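Local coordinates for protein Nrps/pks (Streptomyces albus, PDB 4OPF) that is a ketosynthase domain of the NRPS/PKS protein OzmH that probably catalyses condensation of acyl units in oxazolomycin biosynthesis, at residues S162-L167 with A391-F396; A170-R175 with L279-V284; S326-I331 with C336-A341. All coordinates share one frame; numbering follows the deposited sequence.

Contact 1: residues S162-L167 with A391-F396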
loop_
_atom_site.group_PDB
_atom_site.type_symbol
_atom_site.label_atom_id
_atom_site.label_comp_id
_atom_site.label_asym_id
_atom_site.label_seq_id
_atom_site.Cartn_x
_atom_site.Cartn_y
_atom_site.Cartn_z
ATOM N N SER A 162 -6.749 3.404 -8.351
ATOM C CA SER A 162 -6.715 2.982 -6.934
ATOM C C SER A 162 -7.006 1.488 -6.764
ATOM O O SER A 162 -6.300 0.813 -6.034
ATOM C CB SER A 162 -7.723 3.742 -6.124
ATOM O OG SER A 162 -7.429 5.124 -6.120
ATOM N N ALA A 163 -8.032 0.987 -7.422
ATOM C CA ALA A 163 -8.398 -0.429 -7.249
ATOM C C ALA A 163 -7.383 -1.410 -7.835
ATOM O O ALA A 163 -7.183 -2.502 -7.283
ATOM C CB ALA A 163 -9.781 -0.722 -7.826
ATOM N N LEU A 164 -6.757 -1.046 -8.955
ATOM C CA LEU A 164 -5.640 -1.816 -9.481
ATOM C C LEU A 164 -4.405 -1.728 -8.618
ATOM O O LEU A 164 -3.658 -2.729 -8.473
ATOM C CB LEU A 164 -5.285 -1.415 -10.915
ATOM C CG LEU A 164 -6.322 -1.698 -11.993
ATOM C CD1 LEU A 164 -5.710 -1.550 -13.376
ATOM C CD2 LEU A 164 -6.740 -3.123 -11.895
ATOM N N VAL A 165 -4.159 -0.588 -8.007
ATOM C CA VAL A 165 -3.038 -0.520 -7.067
ATOM C C VAL A 165 -3.319 -1.378 -5.851
ATOM O O VAL A 165 -2.443 -2.096 -5.347
ATOM C CB VAL A 165 -2.758 0.941 -6.679
ATOM C CG1 VAL A 165 -1.718 1.035 -5.607
ATOM C CG2 VAL A 165 -2.301 1.695 -7.914
ATOM N N ALA A 166 -4.573 -1.348 -5.376
ATOM C CA ALA A 166 -4.969 -2.250 -4.245
ATOM C C ALA A 166 -4.804 -3.719 -4.663
ATOM O O ALA A 166 -4.292 -4.548 -3.928
ATOM C CB ALA A 166 -6.451 -1.974 -3.846
ATOM N N LEU A 167 -5.217 -4.040 -5.878
ATOM C CA LEU A 167 -4.991 -5.406 -6.431
ATOM C C LEU A 167 -3.491 -5.857 -6.460
ATOM O O LEU A 167 -3.140 -6.985 -6.135
ATOM C CB LEU A 167 -5.645 -5.500 -7.836
ATOM C CG LEU A 167 -5.577 -6.884 -8.475
ATOM C CD1 LEU A 167 -6.318 -7.899 -7.644
ATOM C CD2 LEU A 167 -6.212 -6.824 -9.862
ATOM N N ALA A 391 -7.072 -11.651 -21.187
ATOM C CA ALA A 391 -7.447 -10.258 -21.278
ATOM C C ALA A 391 -6.634 -9.391 -20.313
ATOM O O ALA A 391 -6.019 -9.885 -19.360
ATOM C CB ALA A 391 -8.944 -10.117 -21.012
ATOM N N ALA A 392 -6.581 -8.104 -20.591
ATOM C CA ALA A 392 -5.845 -7.169 -19.766
ATOM C C ALA A 392 -6.691 -5.933 -19.482
ATOM O O ALA A 392 -7.698 -5.660 -20.179
ATOM C CB ALA A 392 -4.551 -6.766 -20.401
ATOM N N VAL A 393 -6.296 -5.214 -18.427
ATOM C CA VAL A 393 -6.989 -4.047 -17.926
ATOM C C VAL A 393 -5.965 -3.012 -17.561
ATOM O O VAL A 393 -5.012 -3.296 -16.888
ATOM C CB VAL A 393 -7.795 -4.353 -16.678
ATOM C CG1 VAL A 393 -8.639 -3.126 -16.293
ATOM C CG2 VAL A 393 -8.771 -5.472 -16.915
ATOM N N SER A 394 -6.176 -1.786 -18.001
ATOM C CA SER A 394 -5.279 -0.705 -17.761
ATOM C C SER A 394 -5.944 0.373 -16.981
ATOM O O SER A 394 -7.114 0.678 -17.205
ATOM C CB SER A 394 -4.881 -0.083 -19.075
ATOM O OG SER A 394 -4.022 -0.964 -19.772
ATOM N N SER A 395 -5.167 1.044 -16.147
ATOM C CA SER A 395 -5.606 2.281 -15.547
ATOM C C SER A 395 -4.444 3.233 -15.372
ATOM O O SER A 395 -3.520 2.920 -14.645
ATOM C CB SER A 395 -6.235 1.949 -14.182
ATOM O OG SER A 395 -6.827 3.108 -13.660
ATOM N N PHE A 396 -4.476 4.384 -16.047
ATOM C CA PHE A 396 -3.388 5.318 -16.093
ATOM C C PHE A 396 -3.960 6.623 -15.565
ATOM O O PHE A 396 -4.767 7.251 -16.212
ATOM C CB PHE A 396 -2.901 5.529 -17.493
ATOM C CG PHE A 396 -2.538 4.287 -18.263
ATOM C CD1 PHE A 396 -2.037 3.152 -17.668
ATOM C CD2 PHE A 396 -2.661 4.297 -19.618
ATOM C CE1 PHE A 396 -1.659 2.059 -18.416
ATOM C CE2 PHE A 396 -2.307 3.220 -20.370
ATOM C CZ PHE A 396 -1.812 2.095 -19.789
#
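Leu164 reaches from helix 162-175 onto strand 390-396 and lays its CD1 methyl over the backbone between Val393 and Ser395. It supplies more than half of the 132 Å² buried here. Its CG stands anti to the carbonyl carbon (chi1 -65°), and the outer chain carries CD1 outward to the strand. The approach is closest at Ser395, whose CB lies 3.6 Å from Leu164 CD1. The same methyl rests 3.8 Å from Ser395 N and 4.0 Å from Val393 O, and so covers the peptide groups between those two residues as well as their side chains. Val393 contributes its CG1 methyl, a looser neighbour at 4.4 Å from Leu164 CD1.

The alternation of the strand decides who takes part. Val393 and Ser395 direct their side chains to the helix, whereas Ser394 points away, its OG hydrogen-bonded with His404 ND1. Ser395 presents the carbon, not the oxygen, to the leucine: its OG is anti to the backbone N (chi1 -172°) and makes weak hydrogen bonds with Cys160 O and Glu338 OE2. The helix segment crosses the strand segment at 118°, their axes 8.9 Å apart at closest approach. Leu164 is the residue of 162-167 whose side chain touches the strand segment. Helix 338-352 adds to this core, Val343 packing on Leu164 and Thr346 on Val393.

Helix 162-175 begins two residues after Cys160 of the TACSS sequence, which in ketosynthases marks the start of a buried central helix of the thiolase fold. The contact therefore seats the first turn of that helix against the sheet. It is apolar packing, resting on van der Waals contact and burial of the leucine, which covers peptide groups and one valine methyl, while the serine hydroxyls find their partners elsewhere in the protein.

Contact 2: residues A170-R175 with L279-V284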
loop_
_atom_site.group_PDB
_atom_site.type_symbol
_atom_site.label_atom_id
_atom_site.label_comp_id
_atom_site.label_asym_id
_atom_site.label_seq_id
_atom_site.Cartn_x
_atom_site.Cartn_y
_atom_site.Cartn_z
ATOM N N ALA A 170 -2.443 -6.643 -2.980
ATOM C CA ALA A 170 -2.944 -7.947 -2.623
ATOM C C ALA A 170 -2.100 -9.060 -3.260
ATOM O O ALA A 170 -1.735 -10.052 -2.590
ATOM C CB ALA A 170 -4.376 -8.108 -3.024
ATOM N N ALA A 171 -1.810 -8.927 -4.535
ATOM C CA ALA A 171 -0.997 -9.955 -5.237
ATOM C C ALA A 171 0.397 -10.100 -4.617
ATOM O O ALA A 171 0.885 -11.211 -4.448
ATOM C CB ALA A 171 -0.854 -9.573 -6.688
ATOM N N GLN A 172 1.024 -8.988 -4.260
ATOM C CA GLN A 172 2.332 -9.078 -3.582
ATOM C C GLN A 172 2.185 -9.797 -2.268
ATOM O O GLN A 172 3.008 -10.635 -1.916
ATOM C CB GLN A 172 2.891 -7.718 -3.303
ATOM C CG GLN A 172 2.919 -6.770 -4.496
ATOM C CD GLN A 172 4.284 -6.445 -4.983
ATOM O OE1 GLN A 172 4.976 -5.627 -4.396
ATOM N NE2 GLN A 172 4.686 -7.069 -6.093
ATOM N N ALA A 173 1.089 -9.517 -1.533
ATOM C CA ALA A 173 0.924 -10.163 -0.262
ATOM C C ALA A 173 0.701 -11.653 -0.424
ATOM O O ALA A 173 1.202 -12.493 0.365
ATOM C CB ALA A 173 -0.212 -9.500 0.530
ATOM N N LEU A 174 -0.072 -12.023 -1.411
ATOM C CA LEU A 174 -0.341 -13.424 -1.631
ATOM C C LEU A 174 0.945 -14.162 -2.127
ATOM O O LEU A 174 1.265 -15.231 -1.664
ATOM C CB LEU A 174 -1.452 -13.572 -2.651
ATOM C CG LEU A 174 -2.861 -13.274 -2.165
ATOM C CD1 LEU A 174 -3.753 -13.026 -3.358
ATOM C CD2 LEU A 174 -3.399 -14.430 -1.378
ATOM N N ARG A 175 1.654 -13.576 -3.064
ATOM C CA ARG A 175 2.908 -14.150 -3.613
ATOM C C ARG A 175 3.971 -14.372 -2.501
ATOM O O ARG A 175 4.625 -15.378 -2.486
ATOM C CB ARG A 175 3.407 -13.214 -4.737
ATOM C CG ARG A 175 4.692 -13.581 -5.483
ATOM C CD ARG A 175 5.354 -12.338 -6.165
ATOM N NE ARG A 175 4.595 -11.766 -7.308
ATOM C CZ ARG A 175 4.575 -12.264 -8.561
ATOM N NH1 ARG A 175 5.261 -13.348 -8.890
ATOM N NH2 ARG A 175 3.845 -11.679 -9.502
ATOM N N LEU A 279 2.952 -8.114 -18.476
ATOM C CA LEU A 279 3.107 -9.276 -19.373
ATOM C C LEU A 279 4.233 -10.208 -19.013
ATOM O O LEU A 279 4.040 -11.427 -19.028
ATOM C CB LEU A 279 3.402 -8.838 -20.785
ATOM C CG LEU A 279 2.231 -8.472 -21.633
ATOM C CD1 LEU A 279 2.861 -8.221 -23.014
ATOM C CD2 LEU A 279 1.186 -9.601 -21.752
ATOM N N ALA A 280 5.410 -9.651 -18.717
ATOM C CA ALA A 280 6.516 -10.440 -18.240
ATOM C C ALA A 280 6.180 -11.201 -16.966
ATOM O O ALA A 280 6.509 -12.377 -16.865
ATOM C CB ALA A 280 7.757 -9.559 -18.028
ATOM N N LYS A 281 5.493 -10.579 -16.005
ATOM C CA LYS A 281 5.167 -11.262 -14.765
ATOM C C LYS A 281 4.173 -12.376 -15.043
ATOM O O LYS A 281 4.173 -13.397 -14.374
ATOM C CB LYS A 281 4.569 -10.293 -13.711
ATOM C CG LYS A 281 5.585 -9.292 -13.146
ATOM C CD LYS A 281 4.954 -8.176 -12.280
ATOM C CE LYS A 281 4.830 -8.562 -10.803
ATOM N NZ LYS A 281 4.252 -7.453 -9.937
ATOM N N ALA A 282 3.309 -12.168 -16.025
ATOM C CA ALA A 282 2.310 -13.133 -16.349
ATOM C C ALA A 282 2.880 -14.381 -17.080
ATOM O O ALA A 282 2.259 -15.423 -17.095
ATOM C CB ALA A 282 1.314 -12.469 -17.232
ATOM N N GLY A 283 4.040 -14.231 -17.692
ATOM C CA GLY A 283 4.664 -15.292 -18.441
ATOM C C GLY A 283 3.881 -15.635 -19.704
ATOM O O GLY A 283 3.955 -16.745 -20.140
ATOM N N VAL A 284 3.111 -14.718 -20.282
ATOM C CA VAL A 284 2.314 -15.096 -21.472
ATOM C C VAL A 284 2.855 -14.377 -22.698
ATOM O O VAL A 284 3.468 -13.340 -22.559
ATOM C CB VAL A 284 0.787 -14.833 -21.299
ATOM C CG1 VAL A 284 0.290 -15.558 -20.051
ATOM C CG2 VAL A 284 0.477 -13.376 -21.164
HETATM O O HOH W 1 2.662 -9.180 -7.828
HETATM O O HOH W 2 2.871 -13.403 -11.758
#
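Beside the dimer interface of the ketosynthase, where helices 162-175 and 268-282 both come to their C-terminal ends, Gln172 and Arg175 meet the long side chain of Lys281. The lysine, bent at chi3 (89°), runs between the two helices. Its CE lies 3.5 Å from Arg175 NH2, in an oblique approach to the guanidinium, and its NZ ends 3.9 Å from Gln172 NE2, the glutamine and lysine chains crossing at about a right angle.

Water joins what the side chains leave apart. Water 1 accepts from Arg175 NH2 at 3.2 Å and from Lys281 NZ at 3.2 Å, with a weak third bond from Gln172 NE2; it sits at the edge of the guanidinium and in its plane. Water 2 takes a further bond from Arg175 NH2 at 3.0 Å and donates to Lys281 O at 2.9 Å, so the arginine also reaches the backbone of the opposing helix. That carbonyl belongs to the last turn of helix 268-282, which closes in a Schellman motif: Gly283, at positive phi, returns its N-H to Leu279 O, weakly, and to Ala280 O. Helix 162-175 is the buried helix that begins at the end of the TACSS sequence, and here its far end emerges toward the partner subunit of the thiolase-type dimer.

Arg175 NH2 and Lys281 NZ are 4.3 Å apart, two positive charges that would probably repel, a cost that neighbouring groups are likely to reduce. Lys281 NZ donates to Ile252 O on strand 247-256 and forms a salt bridge with Asp178 of the second subunit, an anion likely to offset part of that cost. Gln172 NE2 is hydrogen-bonded to Ser176 of the second subunit, against whose own Gln172 it also packs.

Contact 3: residues S326-I331 with C336-A341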
loop_
_atom_site.group_PDB
_atom_site.type_symbol
_atom_site.label_atom_id
_atom_site.label_comp_id
_atom_site.label_asym_id
_atom_site.label_seq_id
_atom_site.Cartn_x
_atom_site.Cartn_y
_atom_site.Cartn_z
ATOM N N SER A 326 -13.944 -0.442 -23.365
ATOM C CA SER A 326 -14.061 0.387 -22.179
ATOM C C SER A 326 -15.455 0.346 -21.606
ATOM O O SER A 326 -16.414 0.515 -22.366
ATOM C CB SER A 326 -13.759 1.852 -22.589
ATOM O OG SER A 326 -13.968 2.714 -21.471
ATOM N N VAL A 327 -15.593 0.338 -20.264
ATOM C CA VAL A 327 -16.886 0.419 -19.606
ATOM C C VAL A 327 -17.395 1.821 -19.512
ATOM O O VAL A 327 -18.553 2.035 -19.135
ATOM C CB VAL A 327 -16.913 -0.092 -18.134
ATOM C CG1 VAL A 327 -16.687 -1.545 -18.113
ATOM C CG2 VAL A 327 -15.840 0.531 -17.264
ATOM N N LYS A 328 -16.526 2.788 -19.731
ATOM C CA LYS A 328 -16.924 4.168 -19.416
ATOM C C LYS A 328 -18.120 4.701 -20.220
ATOM O O LYS A 328 -18.944 5.418 -19.683
ATOM C CB LYS A 328 -15.750 5.110 -19.563
ATOM C CG LYS A 328 -14.666 4.818 -18.551
ATOM C CD LYS A 328 -13.598 5.884 -18.597
ATOM C CE LYS A 328 -12.388 5.420 -17.811
ATOM N NZ LYS A 328 -11.363 6.500 -17.926
ATOM N N PRO A 329 -18.238 4.359 -21.509
ATOM C CA PRO A 329 -19.460 4.788 -22.201
ATOM C C PRO A 329 -20.720 4.116 -21.632
ATOM O O PRO A 329 -21.793 4.662 -21.779
ATOM C CB PRO A 329 -19.221 4.336 -23.641
ATOM C CG PRO A 329 -17.737 4.244 -23.750
ATOM C CD PRO A 329 -17.317 3.677 -22.419
ATOM N N ASN A 330 -20.597 2.967 -20.960
ATOM C CA ASN A 330 -21.735 2.298 -20.371
ATOM C C ASN A 330 -22.121 2.866 -18.995
ATOM O O ASN A 330 -23.299 2.939 -18.687
ATOM C CB ASN A 330 -21.451 0.819 -20.157
ATOM C CG ASN A 330 -20.997 0.092 -21.428
ATOM O OD1 ASN A 330 -19.826 0.171 -21.848
ATOM N ND2 ASN A 330 -21.894 -0.673 -21.998
ATOM N N ILE A 331 -21.146 3.178 -18.145
ATOM C CA ILE A 331 -21.452 3.574 -16.768
ATOM C C ILE A 331 -20.830 4.875 -16.290
ATOM O O ILE A 331 -21.020 5.225 -15.127
ATOM C CB ILE A 331 -21.021 2.511 -15.765
ATOM C CG1 ILE A 331 -19.524 2.348 -15.769
ATOM C CG2 ILE A 331 -21.742 1.192 -16.055
ATOM C CD1 ILE A 331 -19.008 1.373 -14.701
ATOM N N CYS A 336 -12.293 6.119 -8.178
ATOM C CA CYS A 336 -11.491 5.052 -7.502
ATOM C C CYS A 336 -11.989 3.671 -7.795
ATOM O O CYS A 336 -11.279 2.716 -7.696
ATOM C CB CYS A 336 -11.394 5.298 -5.953
ATOM S SG CYS A 336 -10.495 6.849 -5.568
ATOM N N ALA A 337 -13.251 3.539 -8.105
ATOM C CA ALA A 337 -13.769 2.252 -8.516
ATOM C C ALA A 337 -13.587 1.905 -10.026
ATOM O O ALA A 337 -14.117 0.888 -10.490
ATOM C CB ALA A 337 -15.261 2.206 -8.171
ATOM N N GLU A 338 -12.912 2.743 -10.804
ATOM C CA GLU A 338 -12.854 2.535 -12.285
ATOM C C GLU A 338 -12.170 1.233 -12.597
ATOM O O GLU A 338 -12.639 0.449 -13.480
ATOM C CB GLU A 338 -12.113 3.689 -13.031
ATOM C CG GLU A 338 -11.869 3.465 -14.549
ATOM C CD GLU A 338 -10.408 3.131 -14.929
ATOM O OE1 GLU A 338 -10.026 1.937 -14.953
ATOM O OE2 GLU A 338 -9.623 4.055 -15.242
ATOM N N GLY A 339 -11.028 1.030 -11.943
ATOM C CA GLY A 339 -10.274 -0.164 -12.171
ATOM C C GLY A 339 -11.080 -1.388 -11.813
ATOM O O GLY A 339 -10.931 -2.444 -12.442
ATOM N N ILE A 340 -11.917 -1.282 -10.774
ATOM C CA ILE A 340 -12.555 -2.487 -10.286
ATOM C C ILE A 340 -13.727 -2.789 -11.225
ATOM O O ILE A 340 -14.019 -3.942 -11.432
ATOM C CB ILE A 340 -12.985 -2.449 -8.768
ATOM C CG1 ILE A 340 -13.241 -3.870 -8.283
ATOM C CG2 ILE A 340 -14.236 -1.676 -8.558
ATOM C CD1 ILE A 340 -11.946 -4.597 -8.083
ATOM N N ALA A 341 -14.380 -1.778 -11.779
ATOM C CA ALA A 341 -15.396 -1.989 -12.808
ATOM C C ALA A 341 -14.851 -2.676 -14.059
ATOM O O ALA A 341 -15.466 -3.596 -14.599
ATOM C CB ALA A 341 -16.030 -0.686 -13.185
#
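Glu338 sets its CG anti to the backbone N (chi1 173°) and then bends at chi2 (-106°), which brings the flank of its chain against the extended side chain of Lys328. The two run past each other at a slant, and the touching atoms are carbons: Lys328 CE lies 3.8 Å from Glu338 CG. The charged ends are close without forming a salt bridge, Lys328 NZ being 4.0 Å from Glu338 OE2, and the ammonium group is hydrogen-bonded to Asn295 O and Ala296 O. Replacing Glu338 by an alanine removes the carboxylate, which would probably open a gap beside Lys328 CE and leave NZ without its acidic neighbour and Ser395 OG without its weak bond to OE2.

The second half of the contact is apolar. Ile331 holds CG1 between the backbone N and the carbonyl carbon (chi1 65°), and from there CD1 comes to 3.9 Å from Ala341 CB. Val327 CG2 approaches the same methyl, 4.3 Å from Ala341 CB. Ser326, before the turn leading into the short helix, accepts a capping bond at OG from Lys328 N, 3.1 Å.

Lys328 and His333 belong to the KPNIGH sequence, a hallmark of beta-ketoacyl synthases. The turn carrying it follows strand 322-325 and folds back on the start of helix 338-352; helix 24-33 covers Val327 and Ile331 through Tyr27 and Leu30, and helix 162-175 meets Cys336 and Ile340.

All three contacts lie within the ketosynthase domain. Contacts 1 and 2 share helix 162-175, using its beginning and its end, with centres 13 Å apart. Contact 1 pairs the helix with strand 390-396 of the mixed sheet, its centre about 6 Å from the centre of the chain, and its two segments enclose the other contacts in sequence, contact 2 closing before contact 3 opens. Contacts 1 and 3, 11 Å apart between centres, touch directly: Ser395 meets Glu338, Ser162 meets Cys336 and Ala163 meets Ile340. Contacts 2 and 3 do not touch, their centres about 23 Å apart. Helix 162-175 thus runs from the TACSS sequence and the start of helix 338-352 to the dimer interface.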